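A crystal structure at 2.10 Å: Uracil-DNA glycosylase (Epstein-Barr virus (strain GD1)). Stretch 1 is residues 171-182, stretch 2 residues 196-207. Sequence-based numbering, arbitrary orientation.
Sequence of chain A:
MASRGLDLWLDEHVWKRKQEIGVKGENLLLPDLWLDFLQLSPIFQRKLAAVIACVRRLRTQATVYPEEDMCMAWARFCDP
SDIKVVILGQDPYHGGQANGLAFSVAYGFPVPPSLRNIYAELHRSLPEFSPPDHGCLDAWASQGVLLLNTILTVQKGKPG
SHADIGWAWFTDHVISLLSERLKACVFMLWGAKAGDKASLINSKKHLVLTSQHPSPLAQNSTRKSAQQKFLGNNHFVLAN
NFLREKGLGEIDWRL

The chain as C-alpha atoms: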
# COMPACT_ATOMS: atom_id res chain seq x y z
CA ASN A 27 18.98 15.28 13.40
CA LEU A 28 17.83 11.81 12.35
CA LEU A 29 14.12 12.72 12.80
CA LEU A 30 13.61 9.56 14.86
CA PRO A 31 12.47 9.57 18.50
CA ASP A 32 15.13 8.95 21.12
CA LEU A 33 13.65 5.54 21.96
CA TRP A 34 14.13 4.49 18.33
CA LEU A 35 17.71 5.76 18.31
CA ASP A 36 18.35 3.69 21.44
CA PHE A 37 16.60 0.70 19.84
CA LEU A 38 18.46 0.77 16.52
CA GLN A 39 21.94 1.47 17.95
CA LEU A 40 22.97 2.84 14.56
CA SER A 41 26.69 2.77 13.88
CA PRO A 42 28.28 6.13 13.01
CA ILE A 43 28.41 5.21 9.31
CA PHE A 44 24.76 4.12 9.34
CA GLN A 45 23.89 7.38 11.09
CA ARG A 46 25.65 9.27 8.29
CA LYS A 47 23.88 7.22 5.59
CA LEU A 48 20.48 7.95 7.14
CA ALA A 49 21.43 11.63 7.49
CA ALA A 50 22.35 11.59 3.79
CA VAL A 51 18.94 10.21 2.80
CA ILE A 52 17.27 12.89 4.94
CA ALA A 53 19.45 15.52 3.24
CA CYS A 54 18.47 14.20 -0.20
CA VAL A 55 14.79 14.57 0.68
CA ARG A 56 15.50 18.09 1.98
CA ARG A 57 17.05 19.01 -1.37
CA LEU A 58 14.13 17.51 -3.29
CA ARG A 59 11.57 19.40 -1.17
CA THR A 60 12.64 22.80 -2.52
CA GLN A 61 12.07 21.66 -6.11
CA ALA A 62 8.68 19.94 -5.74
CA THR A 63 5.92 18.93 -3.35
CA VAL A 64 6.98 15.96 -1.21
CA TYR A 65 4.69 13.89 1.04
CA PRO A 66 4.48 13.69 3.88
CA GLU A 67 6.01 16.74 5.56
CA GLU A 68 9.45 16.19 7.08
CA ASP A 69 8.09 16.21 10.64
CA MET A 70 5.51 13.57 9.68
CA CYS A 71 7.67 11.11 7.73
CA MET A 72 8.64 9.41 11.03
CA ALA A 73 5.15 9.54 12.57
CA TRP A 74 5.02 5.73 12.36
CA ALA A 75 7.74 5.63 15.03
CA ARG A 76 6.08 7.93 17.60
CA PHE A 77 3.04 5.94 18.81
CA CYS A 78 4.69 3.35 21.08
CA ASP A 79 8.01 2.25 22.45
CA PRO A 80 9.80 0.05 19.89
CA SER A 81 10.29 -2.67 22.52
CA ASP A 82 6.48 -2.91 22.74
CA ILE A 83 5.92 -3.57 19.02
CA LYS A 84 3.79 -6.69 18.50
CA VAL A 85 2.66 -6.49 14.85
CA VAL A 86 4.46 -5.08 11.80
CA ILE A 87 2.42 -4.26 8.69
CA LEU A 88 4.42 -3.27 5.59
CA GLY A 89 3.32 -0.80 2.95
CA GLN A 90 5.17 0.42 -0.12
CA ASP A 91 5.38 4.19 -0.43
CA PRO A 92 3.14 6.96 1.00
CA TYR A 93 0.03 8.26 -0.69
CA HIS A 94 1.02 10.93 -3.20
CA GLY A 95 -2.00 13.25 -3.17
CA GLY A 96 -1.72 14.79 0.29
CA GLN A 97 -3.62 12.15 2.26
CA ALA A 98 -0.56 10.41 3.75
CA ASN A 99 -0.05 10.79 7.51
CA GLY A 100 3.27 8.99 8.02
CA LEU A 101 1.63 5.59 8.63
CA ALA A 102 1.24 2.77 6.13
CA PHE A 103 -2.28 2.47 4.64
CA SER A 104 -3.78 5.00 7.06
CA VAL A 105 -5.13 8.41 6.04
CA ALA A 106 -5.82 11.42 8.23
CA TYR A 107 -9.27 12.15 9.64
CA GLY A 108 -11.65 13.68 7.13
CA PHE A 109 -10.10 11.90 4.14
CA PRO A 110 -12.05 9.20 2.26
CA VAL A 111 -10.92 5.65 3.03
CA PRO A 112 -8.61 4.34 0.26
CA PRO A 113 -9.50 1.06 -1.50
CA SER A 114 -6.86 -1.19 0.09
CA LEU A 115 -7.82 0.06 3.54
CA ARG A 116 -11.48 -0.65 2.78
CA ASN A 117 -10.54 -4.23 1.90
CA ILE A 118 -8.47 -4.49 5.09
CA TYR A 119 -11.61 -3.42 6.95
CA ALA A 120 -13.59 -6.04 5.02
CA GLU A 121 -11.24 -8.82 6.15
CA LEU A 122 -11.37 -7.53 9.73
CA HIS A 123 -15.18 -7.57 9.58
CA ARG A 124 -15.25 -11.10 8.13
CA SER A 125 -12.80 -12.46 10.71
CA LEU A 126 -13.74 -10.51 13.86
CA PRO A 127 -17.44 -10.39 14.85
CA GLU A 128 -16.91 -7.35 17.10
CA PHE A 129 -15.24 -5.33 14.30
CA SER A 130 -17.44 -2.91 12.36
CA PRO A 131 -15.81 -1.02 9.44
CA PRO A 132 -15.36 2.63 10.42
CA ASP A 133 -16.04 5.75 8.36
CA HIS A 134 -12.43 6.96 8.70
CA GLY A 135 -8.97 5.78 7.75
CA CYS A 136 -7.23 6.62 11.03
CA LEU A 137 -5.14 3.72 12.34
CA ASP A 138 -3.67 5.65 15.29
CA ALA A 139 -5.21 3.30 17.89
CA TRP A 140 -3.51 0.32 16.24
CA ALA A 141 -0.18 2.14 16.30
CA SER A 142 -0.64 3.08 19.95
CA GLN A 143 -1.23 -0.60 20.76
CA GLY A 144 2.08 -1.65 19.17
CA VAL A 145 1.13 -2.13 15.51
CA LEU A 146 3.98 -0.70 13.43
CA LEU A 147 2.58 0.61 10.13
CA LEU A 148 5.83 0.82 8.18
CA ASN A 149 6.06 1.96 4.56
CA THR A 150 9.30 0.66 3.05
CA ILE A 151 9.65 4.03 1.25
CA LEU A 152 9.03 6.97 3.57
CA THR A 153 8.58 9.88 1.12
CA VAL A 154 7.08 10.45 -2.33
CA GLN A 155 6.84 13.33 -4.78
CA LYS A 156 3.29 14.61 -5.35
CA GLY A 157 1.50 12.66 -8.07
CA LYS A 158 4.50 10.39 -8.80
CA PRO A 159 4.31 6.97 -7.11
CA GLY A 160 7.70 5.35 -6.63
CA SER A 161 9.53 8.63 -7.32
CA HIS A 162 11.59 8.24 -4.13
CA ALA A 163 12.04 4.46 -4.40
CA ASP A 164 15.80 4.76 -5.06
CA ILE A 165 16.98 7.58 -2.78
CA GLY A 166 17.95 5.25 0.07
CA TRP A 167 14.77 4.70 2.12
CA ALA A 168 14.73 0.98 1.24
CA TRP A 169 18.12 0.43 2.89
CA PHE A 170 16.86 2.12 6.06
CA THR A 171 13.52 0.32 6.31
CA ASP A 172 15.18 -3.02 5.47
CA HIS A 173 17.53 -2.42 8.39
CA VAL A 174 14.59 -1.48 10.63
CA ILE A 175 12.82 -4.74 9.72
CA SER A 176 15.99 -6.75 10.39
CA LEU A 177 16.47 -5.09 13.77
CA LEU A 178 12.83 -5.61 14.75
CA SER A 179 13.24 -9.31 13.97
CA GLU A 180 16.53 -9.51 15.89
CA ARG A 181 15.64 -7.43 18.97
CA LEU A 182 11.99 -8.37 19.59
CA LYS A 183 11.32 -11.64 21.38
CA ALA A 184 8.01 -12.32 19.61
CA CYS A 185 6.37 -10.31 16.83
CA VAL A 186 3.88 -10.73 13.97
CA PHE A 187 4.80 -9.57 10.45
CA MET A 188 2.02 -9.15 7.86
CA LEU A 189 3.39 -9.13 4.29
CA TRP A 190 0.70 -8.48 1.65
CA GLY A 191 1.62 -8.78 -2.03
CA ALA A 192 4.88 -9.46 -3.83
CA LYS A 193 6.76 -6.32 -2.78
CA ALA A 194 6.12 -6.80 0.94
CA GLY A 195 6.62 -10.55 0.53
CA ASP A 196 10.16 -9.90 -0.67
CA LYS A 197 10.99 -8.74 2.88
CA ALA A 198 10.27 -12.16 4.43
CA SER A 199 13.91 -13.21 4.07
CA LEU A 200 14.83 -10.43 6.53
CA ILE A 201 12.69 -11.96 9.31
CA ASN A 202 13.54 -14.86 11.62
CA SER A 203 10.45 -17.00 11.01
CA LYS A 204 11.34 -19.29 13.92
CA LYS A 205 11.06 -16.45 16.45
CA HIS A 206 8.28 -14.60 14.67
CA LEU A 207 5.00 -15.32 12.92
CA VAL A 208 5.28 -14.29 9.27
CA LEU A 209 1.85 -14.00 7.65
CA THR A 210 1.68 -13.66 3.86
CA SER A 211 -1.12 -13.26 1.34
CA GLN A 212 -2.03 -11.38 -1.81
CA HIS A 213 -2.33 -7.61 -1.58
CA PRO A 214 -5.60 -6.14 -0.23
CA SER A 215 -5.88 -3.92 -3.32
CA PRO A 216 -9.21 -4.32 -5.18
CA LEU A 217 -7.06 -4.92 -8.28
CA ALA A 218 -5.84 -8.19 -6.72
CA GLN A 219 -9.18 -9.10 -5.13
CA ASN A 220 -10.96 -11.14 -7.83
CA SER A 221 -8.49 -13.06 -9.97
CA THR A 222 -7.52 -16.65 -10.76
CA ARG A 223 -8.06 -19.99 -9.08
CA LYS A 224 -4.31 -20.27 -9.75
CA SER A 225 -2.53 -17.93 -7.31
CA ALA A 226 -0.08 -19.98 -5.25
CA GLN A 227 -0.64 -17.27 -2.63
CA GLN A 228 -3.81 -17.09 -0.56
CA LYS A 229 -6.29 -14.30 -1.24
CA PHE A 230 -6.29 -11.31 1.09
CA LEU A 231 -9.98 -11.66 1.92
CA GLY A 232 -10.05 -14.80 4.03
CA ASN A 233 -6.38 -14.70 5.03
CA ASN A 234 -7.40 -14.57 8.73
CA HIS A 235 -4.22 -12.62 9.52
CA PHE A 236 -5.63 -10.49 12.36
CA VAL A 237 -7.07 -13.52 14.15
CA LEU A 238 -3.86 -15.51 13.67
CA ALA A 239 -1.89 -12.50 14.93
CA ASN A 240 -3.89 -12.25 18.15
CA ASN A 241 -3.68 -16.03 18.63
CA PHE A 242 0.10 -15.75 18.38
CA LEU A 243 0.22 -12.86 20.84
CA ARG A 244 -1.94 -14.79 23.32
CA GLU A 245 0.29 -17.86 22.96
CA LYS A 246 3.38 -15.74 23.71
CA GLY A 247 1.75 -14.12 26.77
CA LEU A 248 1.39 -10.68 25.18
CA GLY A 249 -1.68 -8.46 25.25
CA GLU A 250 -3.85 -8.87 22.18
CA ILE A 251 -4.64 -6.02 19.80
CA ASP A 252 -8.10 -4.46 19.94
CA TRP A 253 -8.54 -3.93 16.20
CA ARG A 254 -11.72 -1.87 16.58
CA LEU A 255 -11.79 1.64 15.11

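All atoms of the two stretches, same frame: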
# COMPACT_ATOMS: atom_id res chain seq x y z
N THR A 171 14.65 1.11 5.82
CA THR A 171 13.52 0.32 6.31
C THR A 171 13.84 -1.18 6.32
O THR A 171 13.35 -1.90 7.20
CB THR A 171 12.26 0.61 5.50
OG1 THR A 171 12.51 0.43 4.10
CG2 THR A 171 11.79 2.04 5.75
N ASP A 172 14.65 -1.66 5.37
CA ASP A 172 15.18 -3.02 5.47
C ASP A 172 15.91 -3.23 6.79
O ASP A 172 15.71 -4.24 7.48
CB ASP A 172 16.13 -3.31 4.30
CG ASP A 172 15.40 -3.72 3.03
OD1 ASP A 172 14.15 -3.80 3.03
OD2 ASP A 172 16.10 -3.95 2.02
N HIS A 173 16.78 -2.28 7.14
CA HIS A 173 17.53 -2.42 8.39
C HIS A 173 16.60 -2.40 9.59
O HIS A 173 16.78 -3.17 10.54
CB HIS A 173 18.59 -1.32 8.48
CG HIS A 173 19.47 -1.42 9.69
ND1 HIS A 173 20.45 -2.39 9.82
CD2 HIS A 173 19.55 -0.65 10.80
CE1 HIS A 173 21.07 -2.22 10.97
NE2 HIS A 173 20.55 -1.18 11.59
N VAL A 174 15.59 -1.53 9.56
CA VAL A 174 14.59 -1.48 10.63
C VAL A 174 13.89 -2.83 10.78
O VAL A 174 13.70 -3.32 11.90
CB VAL A 174 13.57 -0.35 10.37
CG1 VAL A 174 12.37 -0.50 11.30
CG2 VAL A 174 14.23 1.01 10.56
N ILE A 175 13.49 -3.43 9.66
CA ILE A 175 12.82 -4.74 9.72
C ILE A 175 13.75 -5.78 10.33
O ILE A 175 13.36 -6.57 11.20
CB ILE A 175 12.35 -5.16 8.31
CG1 ILE A 175 11.25 -4.21 7.82
CG2 ILE A 175 11.86 -6.61 8.31
CD1 ILE A 175 10.94 -4.34 6.33
N SER A 176 15.01 -5.80 9.87
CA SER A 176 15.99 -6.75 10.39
C SER A 176 16.16 -6.59 11.89
O SER A 176 16.20 -7.57 12.64
CB SER A 176 17.33 -6.56 9.68
OG SER A 176 17.23 -6.91 8.30
N LEU A 177 16.24 -5.34 12.36
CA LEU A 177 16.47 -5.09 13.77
C LEU A 177 15.23 -5.43 14.59
O LEU A 177 15.35 -5.90 15.73
CB LEU A 177 16.91 -3.65 14.00
CG LEU A 177 18.43 -3.52 14.19
CD1 LEU A 177 19.18 -4.21 13.06
CD2 LEU A 177 18.83 -2.07 14.27
N LEU A 178 14.04 -5.18 14.05
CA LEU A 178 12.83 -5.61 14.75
C LEU A 178 12.82 -7.12 14.94
O LEU A 178 12.53 -7.63 16.02
CB LEU A 178 11.58 -5.15 13.99
CG LEU A 178 11.27 -3.65 13.98
CD1 LEU A 178 10.28 -3.34 12.89
CD2 LEU A 178 10.73 -3.21 15.34
N SER A 179 13.16 -7.86 13.88
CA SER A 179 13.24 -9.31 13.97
C SER A 179 14.27 -9.75 15.01
O SER A 179 14.02 -10.66 15.81
CB SER A 179 13.57 -9.91 12.61
OG SER A 179 13.69 -11.31 12.67
N GLU A 180 15.43 -9.10 15.01
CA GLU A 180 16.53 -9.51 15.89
C GLU A 180 16.24 -9.17 17.35
O GLU A 180 16.49 -9.99 18.25
CB GLU A 180 17.82 -8.84 15.43
CG GLU A 180 18.99 -8.98 16.38
CD GLU A 180 20.15 -8.08 15.99
OE1 GLU A 180 20.34 -7.84 14.78
OE2 GLU A 180 20.89 -7.63 16.89
N ARG A 181 15.72 -7.97 17.62
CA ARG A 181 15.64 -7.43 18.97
C ARG A 181 14.34 -7.78 19.68
O ARG A 181 14.33 -7.84 20.92
CB ARG A 181 15.77 -5.90 18.92
CG ARG A 181 17.06 -5.40 18.29
CD ARG A 181 18.14 -5.11 19.31
NE ARG A 181 19.42 -4.86 18.65
CZ ARG A 181 19.96 -3.65 18.48
NH1 ARG A 181 19.33 -2.58 18.94
NH2 ARG A 181 21.13 -3.52 17.86
N LEU A 182 13.25 -8.00 18.95
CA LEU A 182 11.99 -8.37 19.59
C LEU A 182 11.95 -9.87 19.85
O LEU A 182 12.39 -10.67 19.02
CB LEU A 182 10.81 -7.96 18.71
CG LEU A 182 10.64 -6.45 18.47
CD1 LEU A 182 9.47 -6.18 17.53
CD2 LEU A 182 10.47 -5.70 19.79
N ASP A 196 8.72 -9.83 -0.47
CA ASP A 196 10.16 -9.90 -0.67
C ASP A 196 10.95 -9.65 0.61
O ASP A 196 12.13 -9.99 0.68
CB ASP A 196 10.60 -8.90 -1.74
CG ASP A 196 12.00 -9.18 -2.27
OD1 ASP A 196 12.30 -10.37 -2.54
OD2 ASP A 196 12.80 -8.23 -2.40
N LYS A 197 10.31 -9.06 1.63
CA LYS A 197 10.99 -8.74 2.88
C LYS A 197 11.03 -9.91 3.85
O LYS A 197 11.69 -9.80 4.89
CB LYS A 197 10.30 -7.55 3.57
CG LYS A 197 10.18 -6.31 2.71
CD LYS A 197 11.54 -5.86 2.21
CE LYS A 197 11.40 -4.79 1.15
NZ LYS A 197 12.73 -4.37 0.65
N ALA A 198 10.35 -11.02 3.52
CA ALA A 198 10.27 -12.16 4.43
C ALA A 198 11.65 -12.70 4.79
O ALA A 198 11.88 -13.12 5.93
CB ALA A 198 9.41 -13.26 3.81
N SER A 199 12.58 -12.69 3.84
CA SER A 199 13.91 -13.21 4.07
C SER A 199 14.71 -12.39 5.08
O SER A 199 15.77 -12.84 5.51
CB SER A 199 14.68 -13.29 2.75
OG SER A 199 14.83 -12.00 2.18
N LEU A 200 14.21 -11.21 5.46
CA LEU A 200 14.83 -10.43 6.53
C LEU A 200 14.40 -10.87 7.92
O LEU A 200 15.04 -10.47 8.90
CB LEU A 200 14.48 -8.94 6.36
CG LEU A 200 14.93 -8.24 5.08
CD1 LEU A 200 14.40 -6.81 5.03
CD2 LEU A 200 16.44 -8.24 4.98
N ILE A 201 13.35 -11.69 8.03
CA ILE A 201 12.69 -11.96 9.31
C ILE A 201 12.99 -13.38 9.74
O ILE A 201 12.96 -14.31 8.93
CB ILE A 201 11.17 -11.73 9.20
CG1 ILE A 201 10.86 -10.31 8.71
CG2 ILE A 201 10.50 -12.00 10.55
CD1 ILE A 201 9.48 -10.16 8.10
N ASN A 202 13.30 -13.55 11.03
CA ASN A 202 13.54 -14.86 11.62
C ASN A 202 12.19 -15.53 11.86
O ASN A 202 11.54 -15.28 12.87
CB ASN A 202 14.35 -14.72 12.91
CG ASN A 202 14.73 -16.05 13.53
OD1 ASN A 202 14.13 -17.09 13.23
ND2 ASN A 202 15.72 -16.02 14.40
N SER A 203 11.77 -16.39 10.93
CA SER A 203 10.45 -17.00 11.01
C SER A 203 10.37 -18.13 12.03
O SER A 203 9.30 -18.75 12.15
CB SER A 203 10.02 -17.51 9.63
OG SER A 203 10.95 -18.45 9.12
N LYS A 204 11.45 -18.42 12.75
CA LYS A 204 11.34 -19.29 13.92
C LYS A 204 10.96 -18.51 15.18
O LYS A 204 10.19 -19.01 16.00
CB LYS A 204 12.64 -20.06 14.15
CG LYS A 204 12.91 -21.14 13.11
CD LYS A 204 11.75 -22.13 12.99
CE LYS A 204 11.36 -22.75 14.34
NZ LYS A 204 12.34 -23.75 14.82
N LYS A 205 11.51 -17.30 15.35
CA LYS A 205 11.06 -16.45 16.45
C LYS A 205 9.66 -15.91 16.19
O LYS A 205 8.83 -15.87 17.10
CB LYS A 205 12.03 -15.29 16.66
CG LYS A 205 13.43 -15.66 17.09
CD LYS A 205 14.29 -14.40 17.13
CE LYS A 205 13.82 -13.46 18.22
NZ LYS A 205 14.71 -12.26 18.37
N HIS A 206 9.41 -15.46 14.97
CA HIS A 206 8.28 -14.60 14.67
C HIS A 206 7.30 -15.28 13.73
O HIS A 206 7.66 -16.17 12.96
CB HIS A 206 8.76 -13.27 14.07
CG HIS A 206 9.79 -12.58 14.92
ND1 HIS A 206 9.55 -12.23 16.23
CD2 HIS A 206 11.05 -12.19 14.64
CE1 HIS A 206 10.63 -11.64 16.72
NE2 HIS A 206 11.55 -11.60 15.78
N LEU A 207 6.05 -14.85 13.81
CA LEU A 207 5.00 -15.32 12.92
C LEU A 207 5.00 -14.43 11.68
O LEU A 207 4.76 -13.22 11.77
CB LEU A 207 3.64 -15.28 13.61
CG LEU A 207 2.44 -15.70 12.75
CD1 LEU A 207 2.65 -17.11 12.23
CD2 LEU A 207 1.15 -15.59 13.54
O HOH W 1 17.64 -9.64 8.72

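The end of a helix poses a recurring problem in protein architecture: its last carbonyl groups have no further turn of helix to donate to them, and something else must supply the donors. The helix that ends at Arg181 in this uracil-DNA glycosylase is a clear example, because the segment from Lys197 to His206 runs alongside it and meets the carbonyls of Ser179, in its last turn, and Leu182, just after it, with side-chain nitrogens.

The contact begins with charge. Asp172 has its CA-to-CB bond sideways to the partner segment, yet its carboxylate comes close enough for OD1 to form a salt bridge with NZ of Lys197 at 2.8 Å, also a hydrogen bond. The CA-to-CB bond of the lysine points toward the helix, and its long side chain closes the distance. The same OD1 of Asp172 lies 3.6 Å from CD1 of Leu200, so the charged pair borders directly on the apolar part of the contact. Thr171, His173 and Val174 take no part.

One turn on from Thr171, the CA-to-CB bond of Ile175 points toward the other segment, and its side chain provides the hydrophobic center. CG2 of Ile175 packs 4.0 Å from CB of Leu200 and 3.9 Å from CG1 of Ile201, while CD1 of Ile175 lies 4.2 Å from CG of Lys197, so the aliphatic stem of the lysine adds to the same apolar surface. Leu200 belongs to a short 3-10 segment, 198-200, and its side chain reaches Ser176 as well, CD2 of Leu200 lying 3.7 Å from OG of Ser176. That hydroxyl also shares a water with the partner backbone: the water oxygen is 2.8 Å from Ser176 OG and donates to Leu200 O at 2.7 Å. The CA-to-CB bond of Leu177 points away.

Ser179 is bonded to the partner through both side chain and backbone. Ser179 OG accepts a hydrogen bond from the backbone N of Asn202 at 2.8 Å, with a nearly straight angle of 173°, fixing the loop just beyond Ile201. Ser179 O faces two donors: NE2 of His206 at 2.6 Å, again almost linear at 171°, and NZ of Lys205 at 3.1 Å. Because a carbonyl oxygen can only accept, the hydrogen bond places a proton on NE2, and Ser179 O lies at the ring edge, near its plane, where an N-H can be directed.

The CA-to-CB bonds of Glu180 and Arg181 point away, and the two side chains pair in a salt bridge, OE2 of Glu180 to NE of Arg181 at 3.6 Å. Proximity alone is not bonding here: Glu180 O sits 2.9 Å from Lys205 NZ, but the angle is poor.

Leu182, the first residue to leave helical geometry, completes the pattern. Leu182 O accepts from Lys205 NZ at 2.9 Å, so one ammonium group bonds to the carbonyls of both Ser179 and Leu182. Leu182 O also lies at the edge of the imidazole, 3.1 Å from His206 CE1. The general lesson is economical: two adjacent side chains, a lysine and a histidine, can serve carbonyls at and just beyond a helix end.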